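Local coordinates for protein plantazolicin methyltransferase BamL (Bacillus amyloliquefaciens subsp. plantarum, PDB 5DLY) that probably transfers methyl groups from S-adenosylmethionine to the amino terminus of the desmethyl precursor of plantazolicin, as a class I N-methyltransferase, at residues G214-F217 and F221-T224. Sequence-based numbering, arbitrary orientation.
Sequences GNSF and FDET
S216 turns its hydroxyl anti to its own carbonyl carbon, beside the backbone N (chi1 -65°), and its CB points at the chain coming back. S216 CB comes to 3.4 Å from F221 O. S216 OG lies 3.8 Å from D222 CA, so the serine runs alongside the backbone joining F221 to D222. These are van der Waals contacts with main chain; the two side-chain oxygens nearest each other, S216 OG and D222 OD1, are 4.4 Å apart. The CA atoms of S216 and F221 are the nearest such pair across the contact, 5.7 Å apart, and little surface is buried. F221 sends its CB away from the serine; the residue is buried, and its ring stacks with H212 and W261 and touches Q227 and L231 of helix 226-232.

Both segments belong to the loop linking edge strand 209-214 to helix 226-232, at the antiparallel end of the seven-stranded Rossmann-like methyltransferase sheet, away from the SAH and substrate pockets. Where strand 209-214 ends, G214 still pairs through its backbone with H259 of the neighbouring strand.

Further along, D222 makes an Asx turn. With CG trans to the backbone N (chi1 -172°), its carboxylate reaches forward to T224. D222 OD2 accepts from T224 N at 3.0 Å, met from above the carboxylate plane. T224 OG1 donates to the same D222 OD2 at 2.6 Å, nearly along the C-O axis. Two donors from one residue grip this single oxygen, which should restrict rotation of the carboxylate, while D222 O accepts a hydrogen bond from S225 OG just before the helix.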
# COMPACT_ATOMS: atom_id res chain seq x y z
N GLY A 214 -9.71 6.08 6.55
CA GLY A 214 -9.71 6.07 8.01
C GLY A 214 -8.30 5.84 8.53
O GLY A 214 -7.45 5.34 7.80
N ASN A 215 -8.07 6.20 9.78
CA ASN A 215 -6.75 5.96 10.36
C ASN A 215 -6.74 4.88 11.44
O ASN A 215 -5.72 4.66 12.09
CB ASN A 215 -6.11 7.26 10.85
CG ASN A 215 -6.89 7.92 11.96
OD1 ASN A 215 -7.80 7.34 12.54
ND2 ASN A 215 -6.53 9.17 12.26
N SER A 216 -7.88 4.20 11.61
CA SER A 216 -7.97 3.04 12.49
C SER A 216 -7.10 1.89 11.98
O SER A 216 -6.95 1.71 10.78
CB SER A 216 -9.42 2.58 12.62
OG SER A 216 -10.19 3.58 13.26
N PHE A 217 -6.56 1.11 12.92
CA PHE A 217 -5.55 0.10 12.62
C PHE A 217 -5.97 -0.95 11.60
O PHE A 217 -5.17 -1.35 10.74
CB PHE A 217 -5.13 -0.58 13.93
CG PHE A 217 -3.88 -1.41 13.82
CD1 PHE A 217 -2.62 -0.83 13.85
CD2 PHE A 217 -3.98 -2.79 13.73
CE1 PHE A 217 -1.48 -1.61 13.77
CE2 PHE A 217 -2.84 -3.59 13.66
CZ PHE A 217 -1.59 -2.99 13.67
N PHE A 221 -11.16 1.15 9.37
CA PHE A 221 -12.56 0.98 9.78
C PHE A 221 -12.65 1.07 11.29
O PHE A 221 -11.92 0.38 12.00
CB PHE A 221 -13.12 -0.35 9.28
CG PHE A 221 -13.13 -0.48 7.78
CD1 PHE A 221 -13.98 0.32 7.01
CD2 PHE A 221 -12.30 -1.39 7.14
CE1 PHE A 221 -13.98 0.22 5.62
CE2 PHE A 221 -12.31 -1.50 5.75
CZ PHE A 221 -13.15 -0.70 5.00
N ASP A 222 -13.55 1.92 11.78
CA ASP A 222 -13.73 2.10 13.22
C ASP A 222 -14.20 0.80 13.86
O ASP A 222 -14.95 0.05 13.25
CB ASP A 222 -14.73 3.21 13.52
CG ASP A 222 -14.80 3.54 14.99
OD1 ASP A 222 -13.90 4.25 15.48
OD2 ASP A 222 -15.75 3.08 15.66
N GLU A 223 -13.78 0.56 15.10
CA GLU A 223 -14.10 -0.68 15.80
C GLU A 223 -15.60 -0.94 15.99
O GLU A 223 -16.00 -2.07 16.24
CB GLU A 223 -13.39 -0.73 17.15
CG GLU A 223 -13.90 0.29 18.15
CD GLU A 223 -13.05 0.35 19.41
OE1 GLU A 223 -11.88 -0.08 19.36
OE2 GLU A 223 -13.56 0.84 20.44
N THR A 224 -16.41 0.12 15.87
CA THR A 224 -17.88 0.00 15.98
C THR A 224 -18.59 -0.18 14.64
O THR A 224 -19.82 -0.34 14.60
CB THR A 224 -18.52 1.22 16.69
OG1 THR A 224 -18.28 2.40 15.91
CG2 THR A 224 -17.97 1.40 18.10